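SusD homolog (Bacteroides ovatus, PDB 4F53) probably binds mucin O-glycans as a SusD-like lipoprotein of the outer membrane, built on a TPR-like helical scaffold. Local coordinates at residues Asn102-Ser107 with Leu111-Ala116; Tyr131-Tyr136 with Val496-Gln501; Val233-Thr238 with Phe342-Gly347. All coordinates share one frame; numbering follows the deposited sequence. Where two conformers were deposited one is given.

Contact 1: residues Asn102-Ser107 with Leu111-Ala116. With ACT (acetate ion), chain C.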
ATOM      1  N   ASN A 102     -14.919  20.797  -9.028  1.00 53.59           N
ATOM      2  CA  ASN A 102     -14.705  22.232  -8.956  1.00 54.64           C
ATOM      3  C   ASN A 102     -13.530  22.654  -9.851  1.00 59.38           C
ATOM      4  O   ASN A 102     -13.699  23.597 -10.628  1.00 62.15           O
ATOM      5  CB  ASN A 102     -14.508  22.677  -7.511  1.00 52.62           C
ATOM      6  CG  ASN A 102     -14.600  24.162  -7.294  1.00 62.88           C
ATOM      7  OD1 ASN A 102     -15.016  24.938  -8.168  1.00 56.08           O
ATOM      8  ND2 ASN A 102     -14.193  24.595  -6.119  1.00 54.84           N
ATOM      9  N   LEU A 103     -12.378  21.943  -9.770  1.00 54.00           N
ATOM     10  CA  LEU A 103     -11.177  22.195 -10.587  0.50 54.04           C
ATOM     11  C   LEU A 103     -11.503  22.133 -12.084  1.00 59.90           C
ATOM     12  O   LEU A 103     -10.982  22.949 -12.844  1.00 62.18           O
ATOM     13  CB  LEU A 103     -10.051  21.189 -10.251  0.50 51.89           C
ATOM     14  CG  LEU A 103      -8.663  21.450 -10.874  0.50 55.88           C
ATOM     15  CD1 LEU A 103      -7.565  21.011  -9.951  0.50 54.02           C
ATOM     16  CD2 LEU A 103      -8.502  20.738 -12.212  0.50 59.01           C
ATOM     17  N   LYS A 104     -12.349  21.163 -12.506  1.00 55.41           N
ATOM     18  CA  LYS A 104     -12.762  20.992 -13.898  1.00 56.50           C
ATOM     19  C   LYS A 104     -13.618  22.197 -14.362  1.00 63.85           C
ATOM     20  O   LYS A 104     -13.563  22.545 -15.540  1.00 65.20           O
ATOM     21  CB  LYS A 104     -13.518  19.668 -14.094  1.00 57.64           C
ATOM     22  CG  LYS A 104     -12.627  18.419 -14.082  1.00 53.50           C
ATOM     23  CD  LYS A 104     -13.497  17.181 -13.988  1.00 53.72           C
ATOM     24  CE  LYS A 104     -13.491  16.353 -15.241  1.00 58.81           C
ATOM     25  NZ  LYS A 104     -14.559  15.312 -15.217  1.00 71.51           N
ATOM     26  N   ASN A 105     -14.364  22.844 -13.436  1.00 61.33           N
ATOM     27  CA  ASN A 105     -15.174  24.045 -13.723  1.00 64.42           C
ATOM     28  C   ASN A 105     -14.333  25.331 -13.638  1.00 71.40           C
ATOM     29  O   ASN A 105     -14.725  26.347 -14.195  1.00 74.61           O
ATOM     30  CB  ASN A 105     -16.369  24.170 -12.749  1.00 63.77           C
ATOM     31  CG  ASN A 105     -17.389  23.051 -12.787  1.00 83.29           C
ATOM     32  OD1 ASN A 105     -17.591  22.380 -13.811  1.00 80.77           O
ATOM     33  ND2 ASN A 105     -18.097  22.863 -11.671  1.00 70.84           N
ATOM     34  N   GLN A 106     -13.197  25.289 -12.924  1.00 67.14           N
ATOM     35  CA  GLN A 106     -12.310  26.435 -12.713  1.00 66.73           C
ATOM     36  C   GLN A 106     -11.176  26.540 -13.747  1.00 70.30           C
ATOM     37  O   GLN A 106     -10.655  27.638 -13.946  1.00 70.91           O
ATOM     38  CB  GLN A 106     -11.676  26.363 -11.304  1.00 66.16           C
ATOM     39  CG  GLN A 106     -12.640  26.480 -10.113  1.00 67.67           C
ATOM     40  CD  GLN A 106     -13.437  27.767 -10.027  1.00 78.62           C
ATOM     41  OE1 GLN A 106     -13.026  28.835 -10.507  1.00 74.37           O
ATOM     42  NE2 GLN A 106     -14.591  27.686  -9.380  1.00 60.31           N
ATOM     43  N   SER A 107     -10.772  25.423 -14.381  1.00 65.93           N
ATOM     44  CA  SER A 107      -9.652  25.437 -15.320  1.00 66.54           C
ATOM     45  C   SER A 107      -9.938  24.686 -16.628  1.00 71.57           C
ATOM     46  O   SER A 107     -10.653  23.677 -16.656  1.00 70.87           O
ATOM     47  CB  SER A 107      -8.410  24.838 -14.651  1.00 69.62           C
ATOM     48  OG  SER A 107      -7.247  24.893 -15.463  1.00 79.77           O
ATOM     49  N   LEU A 111      -2.784  20.624 -18.830  1.00 49.67           N
ATOM     50  CA  LEU A 111      -1.816  20.056 -17.911  1.00 46.97           C
ATOM     51  C   LEU A 111      -2.441  19.826 -16.520  1.00 53.58           C
ATOM     52  O   LEU A 111      -2.251  18.750 -15.933  1.00 52.53           O
ATOM     53  CB  LEU A 111      -0.566  20.955 -17.827  1.00 46.83           C
ATOM     54  CG  LEU A 111       0.556  20.510 -16.862  1.00 50.11           C
ATOM     55  CD1 LEU A 111       1.098  19.132 -17.215  1.00 48.06           C
ATOM     56  CD2 LEU A 111       1.691  21.487 -16.871  1.00 53.75           C
ATOM     57  N   PHE A 112      -3.203  20.815 -16.011  1.00 51.24           N
ATOM     58  CA  PHE A 112      -3.832  20.739 -14.693  1.00 50.20           C
ATOM     59  C   PHE A 112      -4.987  19.737 -14.671  1.00 49.46           C
ATOM     60  O   PHE A 112      -5.204  19.082 -13.658  1.00 47.31           O
ATOM     61  CB  PHE A 112      -4.284  22.133 -14.234  1.00 54.05           C
ATOM     62  CG  PHE A 112      -3.232  22.814 -13.391  1.00 57.35           C
ATOM     63  CD1 PHE A 112      -2.127  23.426 -13.984  1.00 63.10           C
ATOM     64  CD2 PHE A 112      -3.314  22.803 -11.997  1.00 60.66           C
ATOM     65  CE1 PHE A 112      -1.126  24.022 -13.195  1.00 65.10           C
ATOM     66  CE2 PHE A 112      -2.325  23.416 -11.209  1.00 63.79           C
ATOM     67  CZ  PHE A 112      -1.235  24.014 -11.811  1.00 62.98           C
ATOM     68  N   LEU A 113      -5.694  19.590 -15.789  1.00 46.03           N
ATOM     69  CA  LEU A 113      -6.800  18.634 -15.900  1.00 44.42           C
ATOM     70  C   LEU A 113      -6.251  17.210 -16.009  1.00 46.42           C
ATOM     71  O   LEU A 113      -6.865  16.281 -15.476  1.00 45.16           O
ATOM     72  CB  LEU A 113      -7.704  18.972 -17.097  1.00 45.39           C
ATOM     73  CG  LEU A 113      -8.425  20.302 -17.017  1.00 49.78           C
ATOM     74  CD1 LEU A 113      -8.866  20.747 -18.396  1.00 52.13           C
ATOM     75  CD2 LEU A 113      -9.564  20.278 -15.982  1.00 47.27           C
ATOM     76  N   SER A 114      -5.065  17.056 -16.643  1.00 41.20           N
ATOM     77  CA  SER A 114      -4.391  15.769 -16.779  1.00 39.57           C
ATOM     78  C   SER A 114      -3.840  15.308 -15.435  1.00 40.60           C
ATOM     79  O   SER A 114      -3.970  14.137 -15.086  1.00 36.38           O
ATOM     80  CB  SER A 114      -3.290  15.849 -17.829  1.00 43.00           C
ATOM     81  OG  SER A 114      -3.907  15.894 -19.104  1.00 50.46           O
ATOM     82  N   LEU A 115      -3.271  16.243 -14.659  1.00 40.09           N
ATOM     83  CA  LEU A 115      -2.765  15.945 -13.323  1.00 39.45           C
ATOM     84  C   LEU A 115      -3.925  15.602 -12.369  1.00 41.97           C
ATOM     85  O   LEU A 115      -3.820  14.648 -11.615  1.00 40.02           O
ATOM     86  CB  LEU A 115      -1.965  17.124 -12.788  1.00 40.35           C
ATOM     87  CG  LEU A 115      -0.574  17.296 -13.360  1.00 45.49           C
ATOM     88  CD1 LEU A 115      -0.042  18.643 -12.981  1.00 47.33           C
ATOM     89  CD2 LEU A 115       0.362  16.193 -12.889  1.00 45.08           C
ATOM     90  N   ALA A 116      -5.049  16.347 -12.446  1.00 39.84           N
ATOM     91  CA  ALA A 116      -6.252  16.084 -11.644  1.00 39.41           C
ATOM     92  C   ALA A 116      -6.762  14.657 -11.912  1.00 41.99           C
ATOM     93  O   ALA A 116      -7.062  13.932 -10.963  1.00 41.69           O
ATOM     94  CB  ALA A 116      -7.336  17.113 -11.963  1.00 41.25           C
TER
HETATM   95  C   ACT C 601     -16.061  11.841 -15.129  1.00 60.44           C
HETATM   96  O   ACT C 601     -16.736  12.572 -14.367  1.00 60.89           O
HETATM   97  OXT ACT C 601     -15.187  12.273 -15.965  1.00 62.44           O
HETATM   98  CH3 ACT C 601     -16.314  10.305 -15.044  1.00 55.52           C

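Contact 2: residues Tyr131-Tyr136 with Val496-Gln501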
ATOM      1  N   TYR A 131     -12.269  -2.607  -2.531  1.00 30.48           N
ATOM      2  CA  TYR A 131     -13.656  -3.075  -2.654  1.00 31.11           C
ATOM      3  C   TYR A 131     -14.039  -3.925  -3.847  1.00 36.11           C
ATOM      4  O   TYR A 131     -14.962  -4.723  -3.717  1.00 35.42           O
ATOM      5  CB  TYR A 131     -14.600  -1.853  -2.645  1.00 33.03           C
ATOM      6  CG  TYR A 131     -14.603  -1.180  -1.290  1.00 33.32           C
ATOM      7  CD1 TYR A 131     -15.356  -1.696  -0.237  1.00 35.47           C
ATOM      8  CD2 TYR A 131     -13.779  -0.086  -1.031  1.00 32.47           C
ATOM      9  CE1 TYR A 131     -15.301  -1.129   1.035  1.00 35.23           C
ATOM     10  CE2 TYR A 131     -13.697   0.474   0.242  1.00 33.09           C
ATOM     11  CZ  TYR A 131     -14.440  -0.067   1.276  1.00 39.19           C
ATOM     12  OH  TYR A 131     -14.341   0.475   2.520  1.00 35.83           O
ATOM     13  N   GLY A 132     -13.385  -3.732  -4.984  1.00 34.74           N
ATOM     14  CA  GLY A 132     -13.741  -4.400  -6.230  1.00 34.86           C
ATOM     15  C   GLY A 132     -14.574  -3.429  -7.045  1.00 37.41           C
ATOM     16  O   GLY A 132     -14.110  -2.306  -7.260  1.00 37.34           O
ATOM     17  N   PRO A 133     -15.831  -3.766  -7.446  1.00 33.45           N
ATOM     18  CA  PRO A 133     -16.668  -2.776  -8.162  1.00 34.48           C
ATOM     19  C   PRO A 133     -16.882  -1.503  -7.326  1.00 39.27           C
ATOM     20  O   PRO A 133     -17.066  -1.594  -6.107  1.00 38.40           O
ATOM     21  CB  PRO A 133     -18.009  -3.520  -8.385  1.00 36.96           C
ATOM     22  CG  PRO A 133     -17.656  -4.954  -8.302  1.00 40.69           C
ATOM     23  CD  PRO A 133     -16.559  -5.041  -7.272  1.00 35.21           C
ATOM     24  N   ILE A 134     -16.803  -0.324  -7.964  1.00 35.32           N
ATOM     25  CA  ILE A 134     -16.984   0.966  -7.273  1.00 34.76           C
ATOM     26  C   ILE A 134     -17.682   1.988  -8.202  1.00 40.79           C
ATOM     27  O   ILE A 134     -17.559   1.862  -9.430  1.00 40.40           O
ATOM     28  CB  ILE A 134     -15.598   1.557  -6.764  1.00 34.78           C
ATOM     29  CG1 ILE A 134     -14.604   1.811  -7.932  1.00 33.30           C
ATOM     30  CG2 ILE A 134     -14.961   0.746  -5.609  1.00 31.79           C
ATOM     31  CD1 ILE A 134     -13.554   2.900  -7.675  1.00 32.58           C
ATOM     32  N   PRO A 135     -18.337   3.050  -7.670  1.00 38.59           N
ATOM     33  CA  PRO A 135     -18.800   4.121  -8.568  1.00 40.39           C
ATOM     34  C   PRO A 135     -17.567   4.843  -9.139  1.00 45.44           C
ATOM     35  O   PRO A 135     -16.672   5.258  -8.383  1.00 44.92           O
ATOM     36  CB  PRO A 135     -19.660   5.030  -7.670  1.00 43.49           C
ATOM     37  CG  PRO A 135     -19.684   4.390  -6.326  1.00 46.25           C
ATOM     38  CD  PRO A 135     -18.593   3.382  -6.252  1.00 40.08           C
ATOM     39  N   TYR A 136     -17.455   4.890 -10.481  1.00 43.08           N
ATOM     40  CA  TYR A 136     -16.304   5.508 -11.138  1.00 41.89           C
ATOM     41  C   TYR A 136     -16.739   6.336 -12.378  1.00 47.60           C
ATOM     42  O   TYR A 136     -16.856   7.564 -12.276  1.00 47.89           O
ATOM     43  CB  TYR A 136     -15.207   4.467 -11.475  1.00 40.96           C
ATOM     44  CG  TYR A 136     -13.902   5.112 -11.879  1.00 42.51           C
ATOM     45  CD1 TYR A 136     -13.130   5.817 -10.952  1.00 44.24           C
ATOM     46  CD2 TYR A 136     -13.463   5.075 -13.197  1.00 42.74           C
ATOM     47  CE1 TYR A 136     -11.958   6.477 -11.337  1.00 44.30           C
ATOM     48  CE2 TYR A 136     -12.284   5.711 -13.586  1.00 42.90           C
ATOM     49  CZ  TYR A 136     -11.545   6.424 -12.656  1.00 47.25           C
ATOM     50  OH  TYR A 136     -10.401   7.076 -13.032  1.00 47.91           O
ATOM     51  N   VAL A 496     -22.772  -6.003  -5.861  1.00 45.71           N
ATOM     52  CA  VAL A 496     -22.474  -7.283  -5.195  1.00 45.39           C
ATOM     53  C   VAL A 496     -22.640  -8.405  -6.238  1.00 49.13           C
ATOM     54  O   VAL A 496     -21.843  -9.342  -6.263  1.00 48.28           O
ATOM     55  CB  VAL A 496     -23.326  -7.496  -3.913  1.00 49.43           C
ATOM     56  CG1 VAL A 496     -23.088  -8.867  -3.303  1.00 48.71           C
ATOM     57  CG2 VAL A 496     -23.015  -6.420  -2.889  1.00 48.62           C
ATOM     58  N   ALA A 497     -23.615  -8.249  -7.148  1.00 46.56           N
ATOM     59  CA  ALA A 497     -23.829  -9.196  -8.229  1.00 46.46           C
ATOM     60  C   ALA A 497     -22.649  -9.138  -9.216  1.00 49.73           C
ATOM     61  O   ALA A 497     -22.166 -10.185  -9.645  1.00 49.35           O
ATOM     62  CB  ALA A 497     -25.143  -8.906  -8.924  1.00 48.68           C
ATOM     63  N   THR A 498     -22.136  -7.924  -9.512  1.00 46.01           N
ATOM     64  CA  THR A 498     -20.971  -7.716 -10.399  1.00 44.06           C
ATOM     65  C   THR A 498     -19.704  -8.310  -9.743  1.00 45.77           C
ATOM     66  O   THR A 498     -18.914  -8.975 -10.424  1.00 44.78           O
ATOM     67  CB  THR A 498     -20.802  -6.213 -10.702  1.00 49.24           C
ATOM     68  OG1 THR A 498     -21.960  -5.724 -11.373  1.00 54.35           O
ATOM     69  CG2 THR A 498     -19.589  -5.916 -11.542  1.00 40.89           C
ATOM     70  N   LEU A 499     -19.523  -8.058  -8.429  1.00 41.81           N
ATOM     71  CA  LEU A 499     -18.392  -8.549  -7.628  1.00 40.36           C
ATOM     72  C   LEU A 499     -18.311 -10.076  -7.704  1.00 43.94           C
ATOM     73  O   LEU A 499     -17.233 -10.622  -7.917  1.00 42.68           O
ATOM     74  CB  LEU A 499     -18.542  -8.077  -6.156  1.00 40.16           C
ATOM     75  CG  LEU A 499     -17.590  -8.671  -5.091  1.00 41.97           C
ATOM     76  CD1 LEU A 499     -16.174  -8.074  -5.185  1.00 39.45           C
ATOM     77  CD2 LEU A 499     -18.156  -8.513  -3.707  1.00 40.78           C
ATOM     78  N   THR A 500     -19.447 -10.739  -7.531  1.00 42.53           N
ATOM     79  CA  THR A 500     -19.594 -12.195  -7.564  1.00 43.67           C
ATOM     80  C   THR A 500     -19.258 -12.725  -8.956  1.00 48.82           C
ATOM     81  O   THR A 500     -18.423 -13.630  -9.060  1.00 48.65           O
ATOM     82  CB  THR A 500     -21.011 -12.569  -7.106  1.00 45.21           C
ATOM     83  OG1 THR A 500     -21.078 -12.274  -5.712  1.00 49.11           O
ATOM     84  CG2 THR A 500     -21.358 -14.052  -7.351  1.00 36.22           C
ATOM     85  N   GLN A 501     -19.852 -12.125 -10.014  1.00 45.32           N
ATOM     86  CA  GLN A 501     -19.646 -12.537 -11.401  1.00 45.21           C
ATOM     87  C   GLN A 501     -18.158 -12.415 -11.816  1.00 46.01           C
ATOM     88  O   GLN A 501     -17.662 -13.316 -12.483  1.00 45.45           O
ATOM     89  CB  GLN A 501     -20.592 -11.759 -12.349  1.00 48.19           C
ATOM     90  CG  GLN A 501     -20.500 -12.142 -13.840  1.00 69.64           C
ATOM     91  CD  GLN A 501     -19.390 -11.397 -14.572  1.00 89.78           C
ATOM     92  OE1 GLN A 501     -19.272 -10.155 -14.502  1.00 85.46           O
ATOM     93  NE2 GLN A 501     -18.527 -12.145 -15.263  1.00 78.55           N
TER

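Contact 3: residues Val233-Thr238 with Phe342-Gly347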
ATOM      1  N   VAL A 233       9.981   5.081 -17.334  1.00 29.44           N
ATOM      2  CA  VAL A 233       9.517   4.927 -15.950  1.00 28.04           C
ATOM      3  C   VAL A 233      10.575   5.555 -15.007  1.00 34.53           C
ATOM      4  O   VAL A 233      11.583   6.075 -15.486  1.00 36.42           O
ATOM      5  CB  VAL A 233       9.218   3.422 -15.596  1.00 27.82           C
ATOM      6  CG1 VAL A 233       7.998   2.904 -16.351  1.00 26.09           C
ATOM      7  CG2 VAL A 233      10.441   2.515 -15.824  1.00 26.75           C
HETATM    8  N   MSE A 234      10.343   5.508 -13.681  1.00 29.65           N
HETATM    9  CA  MSE A 234      11.311   5.944 -12.670  1.00 27.87           C
HETATM   10  C   MSE A 234      12.523   5.012 -12.718  1.00 36.70           C
HETATM   11  O   MSE A 234      12.328   3.796 -12.690  1.00 37.05           O
HETATM   12  CB  MSE A 234      10.688   5.878 -11.266  1.00 27.11           C
HETATM   13  CG  MSE A 234       9.575   6.848 -11.027  1.00 33.24           C
HETATM   14 SE   MSE A 234       8.798   6.336  -9.294  0.75 40.15          SE
HETATM   15  CE  MSE A 234       7.339   7.547  -9.317  1.00 35.85           C
ATOM     16  N   THR A 235      13.762   5.547 -12.791  1.00 35.56           N
ATOM     17  CA  THR A 235      14.963   4.680 -12.826  1.00 35.72           C
ATOM     18  C   THR A 235      15.981   5.073 -11.739  1.00 39.16           C
ATOM     19  O   THR A 235      16.912   4.316 -11.471  1.00 41.47           O
ATOM     20  CB  THR A 235      15.650   4.693 -14.215  1.00 33.85           C
ATOM     21  OG1 THR A 235      16.054   6.020 -14.487  1.00 36.38           O
ATOM     22  CG2 THR A 235      14.749   4.174 -15.356  1.00 30.69           C
ATOM     23  N   ALA A 236      15.850   6.258 -11.165  1.00 32.55           N
ATOM     24  CA  ALA A 236      16.769   6.728 -10.128  1.00 32.12           C
ATOM     25  C   ALA A 236      15.997   6.932  -8.839  1.00 36.85           C
ATOM     26  O   ALA A 236      14.800   7.237  -8.903  1.00 37.43           O
ATOM     27  CB  ALA A 236      17.435   8.036 -10.570  1.00 33.41           C
ATOM     28  N   ALA A 237      16.659   6.785  -7.676  1.00 32.97           N
ATOM     29  CA  ALA A 237      16.021   6.996  -6.362  1.00 33.09           C
ATOM     30  C   ALA A 237      15.311   8.375  -6.286  1.00 36.85           C
ATOM     31  O   ALA A 237      14.231   8.476  -5.712  1.00 35.55           O
ATOM     32  CB  ALA A 237      17.053   6.879  -5.244  1.00 33.80           C
ATOM     33  N   THR A 238      15.896   9.409  -6.917  1.00 33.75           N
ATOM     34  CA  THR A 238      15.342  10.773  -6.911  1.00 33.36           C
ATOM     35  C   THR A 238      14.134  10.930  -7.853  1.00 36.09           C
ATOM     36  O   THR A 238      13.498  11.970  -7.822  1.00 37.44           O
ATOM     37  CB  THR A 238      16.409  11.806  -7.223  1.00 38.85           C
ATOM     38  OG1 THR A 238      17.051  11.433  -8.441  1.00 42.31           O
ATOM     39  CG2 THR A 238      17.404  11.966  -6.088  1.00 35.06           C
ATOM     40  N   PHE A 342      11.483  -3.497  -9.080  1.00 22.37           N
ATOM     41  CA  PHE A 342      10.923  -4.804  -8.714  1.00 22.58           C
ATOM     42  C   PHE A 342       9.776  -5.203  -9.643  1.00 27.28           C
ATOM     43  O   PHE A 342       9.633  -6.385  -9.954  1.00 28.63           O
ATOM     44  CB  PHE A 342      10.488  -4.843  -7.244  1.00 23.44           C
ATOM     45  CG  PHE A 342      11.669  -4.832  -6.295  1.00 24.38           C
ATOM     46  CD1 PHE A 342      12.593  -5.879  -6.293  1.00 24.65           C
ATOM     47  CD2 PHE A 342      11.815  -3.813  -5.348  1.00 25.04           C
ATOM     48  CE1 PHE A 342      13.666  -5.876  -5.396  1.00 25.16           C
ATOM     49  CE2 PHE A 342      12.875  -3.835  -4.437  1.00 26.46           C
ATOM     50  CZ  PHE A 342      13.779  -4.874  -4.460  1.00 23.28           C
ATOM     51  N   LEU A 343       9.024  -4.211 -10.154  1.00 23.15           N
ATOM     52  CA  LEU A 343       7.984  -4.466 -11.147  1.00 22.72           C
ATOM     53  C   LEU A 343       8.620  -4.929 -12.461  1.00 28.86           C
ATOM     54  O   LEU A 343       8.112  -5.849 -13.091  1.00 30.97           O
ATOM     55  CB  LEU A 343       7.132  -3.210 -11.360  1.00 22.08           C
ATOM     56  CG  LEU A 343       6.033  -2.934 -10.311  1.00 24.22           C
ATOM     57  CD1 LEU A 343       5.446  -1.518 -10.515  1.00 23.93           C
ATOM     58  CD2 LEU A 343       4.905  -3.932 -10.419  1.00 19.59           C
ATOM     59  N   ARG A 344       9.762  -4.329 -12.843  1.00 25.46           N
ATOM     60  CA  ARG A 344      10.508  -4.697 -14.042  1.00 25.42           C
ATOM     61  C   ARG A 344      11.129  -6.055 -13.863  1.00 28.16           C
ATOM     62  O   ARG A 344      11.168  -6.792 -14.824  1.00 29.38           O
ATOM     63  CB  ARG A 344      11.566  -3.639 -14.396  1.00 25.57           C
ATOM     64  CG  ARG A 344      10.922  -2.396 -14.977  1.00 26.17           C
ATOM     65  CD  ARG A 344      11.934  -1.306 -15.122  1.00 25.74           C
ATOM     66  NE  ARG A 344      12.641  -1.418 -16.395  1.00 28.88           N
ATOM     67  CZ  ARG A 344      13.580  -0.574 -16.793  1.00 40.07           C
ATOM     68  NH1 ARG A 344      13.932   0.448 -16.022  1.00 31.77           N
ATOM     69  NH2 ARG A 344      14.171  -0.736 -17.969  1.00 26.99           N
ATOM     70  N   ALA A 345      11.582  -6.410 -12.636  1.00 24.16           N
ATOM     71  CA  ALA A 345      12.132  -7.742 -12.331  1.00 23.41           C
ATOM     72  C   ALA A 345      11.056  -8.808 -12.554  1.00 27.31           C
ATOM     73  O   ALA A 345      11.337  -9.849 -13.143  1.00 26.95           O
ATOM     74  CB  ALA A 345      12.631  -7.799 -10.883  1.00 23.45           C
ATOM     75  N   GLU A 346       9.817  -8.525 -12.108  1.00 24.55           N
ATOM     76  CA  GLU A 346       8.691  -9.438 -12.236  1.00 24.38           C
ATOM     77  C   GLU A 346       8.304  -9.602 -13.713  1.00 28.45           C
ATOM     78  O   GLU A 346       8.126 -10.731 -14.174  1.00 28.25           O
ATOM     79  CB  GLU A 346       7.495  -8.993 -11.388  1.00 24.81           C
ATOM     80  CG  GLU A 346       6.340  -9.978 -11.512  1.00 28.05           C
ATOM     81  CD  GLU A 346       5.065  -9.656 -10.766  1.00 36.16           C
ATOM     82  OE1 GLU A 346       5.068  -8.710  -9.939  1.00 32.08           O
ATOM     83  OE2 GLU A 346       4.049 -10.341 -11.030  1.00 29.05           O
ATOM     84  N   GLY A 347       8.230  -8.498 -14.440  1.00 25.05           N
ATOM     85  CA  GLY A 347       7.921  -8.541 -15.867  1.00 25.87           C
ATOM     86  C   GLY A 347       8.972  -9.318 -16.642  1.00 28.32           C
ATOM     87  O   GLY A 347       8.633 -10.030 -17.582  1.00 28.69           O
TER
HETATM   88  O   HOH W   1      13.745   0.774 -13.156  1.00 32.89           O

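Contact 1: residues Asn102-Ser107 with Leu111-Ala116
Leu103 and Leu113 meet methyl to methyl, CD2 of Leu103 lying 3.9 Å from CD2 of Leu113, and their side chains pass at a slant. In the conformer given, one of two for Leu103, its CD2 also touches Ala116 CB at 3.8 Å, three residues on from Leu113. Here CG is anti to the backbone N (chi1 -171°), which directs the branch across. Leu113 CD2 in turn rests on the opposite backbone, 3.9 Å from CA of Lys104 and 3.6 Å from the carbonyl O of Ser107. Ser107 is where the chain leaves helix 82-106, and its OG accepts a bond from the backbone N of Asp109, in the short connection to helix 110-131. The two helices form an antiparallel hairpin, the segment axes 10.2 Å apart at 169°, as in the helical pairs of TPR-like folds. The Phe112 side chain touches Val28 of helix 25-37, which covers one flank. The Lys104 amine leads away to Tyr100 OH and, by a weak bond, to an acetate probably picked up from the crystallisation liquor. Across the interface the side-chain contacts are apolar, with methyls also lying against backbone carbonyls, which implies that packing rather than polar pairing joins the arms here.

Contact 2: residues Tyr131-Tyr136 with Val496-Gln501
Pro133 lays one edge of its ring against the helix at Leu499. Its CG sits 3.6 Å from the backbone N of Leu499 and its CD 3.7 Å from Leu499 CD1, the two side chains crossing at about a right angle. With CG anti to the backbone N (chi1 170°), the leucine carries CD1 past the proline to within 3.9 Å of the carbonyl O of Tyr131, an oxygen that also receives a bond from Arg477 NE. Gly132 lies in this close part: it follows helix 110-131 with a positive phi of 99°, and a side chain there would run into the Tyr131 carbonyl and the Pro133 ring. The contact thus packs the exit of one helix of the TPR-like scaffold against helix 489-502, from near the C terminus. Were Pro133 an alanine, the ring carbons that pack on Leu499 and the Thr498 methyl would be gone, and a gap would probably open there. The packing thins toward Thr498, which gives only a methyl, CG2 being 3.9 Å from Pro133 CG, while its OG1 turns back to the carbonyl O of Ala494 in its own helix. Farther round, Val496 and Ala497 point away from the loop, and Ala497 lies exposed on the solvent side of the helix.

Contact 3: residues Val233-Thr238 with Phe342-Gly347
Arg344 extends its guanidinium group past two methyls of the loop, those of Thr235 and Val233. Thr235 CG2 comes in at the edge, near the guanidinium plane, 3.9 Å from Arg344 NH1. Val233 CG2 approaches Arg344 NH1 obliquely, at 4.1 Å, and also lies near the Arg344 methylene CD. The arginine chain is bent at chi3 (86°), which swings its planar end aside from the line of its first carbons, and both loop side chains cross it at a slant. Val233 has its CG2 between the backbone N and the carbonyl carbon, with CG1 anti to the carbonyl carbon (chi1 -69°), an arrangement that presents CG2 to the arginine. The polar link between the segments is indirect. A water accepts a bond from Arg344 NH1, 2.9 Å from its oxygen, and gives a weak one to the carbonyl O of Met234, a selenomethionine. The other terminal nitrogen, NH2, donates to the carbonyl O of Met354; with NE also bonded elsewhere, all three nitrogens have partners, which should restrict the group's rotation. On the loop side, Asp239 OD2 accepts bonds from the backbone N atoms of both Thr235 and Ala236, probably steadying the loop here. The contact is small, partly buried, and joins the loop between helix 221-231 and strand 241-243 to helix 337-349. Phe361 of helix 358-372 touches Arg344, while Val233 and Met234 pack on helix 190-207 through Ser199 and Phe196.

Overall arrangement
From the N terminus, contact 1 comes first and closes the shortest loop, the short connection of three residues between its segments on helices 82-106 and 110-131. The second of these helices then runs on to residues 131-136, where contact 2 opens; its partner, helix 489-502, arrives only some 360 residues later, tying the early helices to the C-terminal region. Contact 3 falls wholly within that long excursion, closing a loop of about a hundred residues between the connection after helix 221-231 and helix 337-349. Contacts 1 and 2 are thus in series, as are contacts 1 and 3, and none cross. Their centres lie about 28 to 31 Å apart, with no two contacts touching.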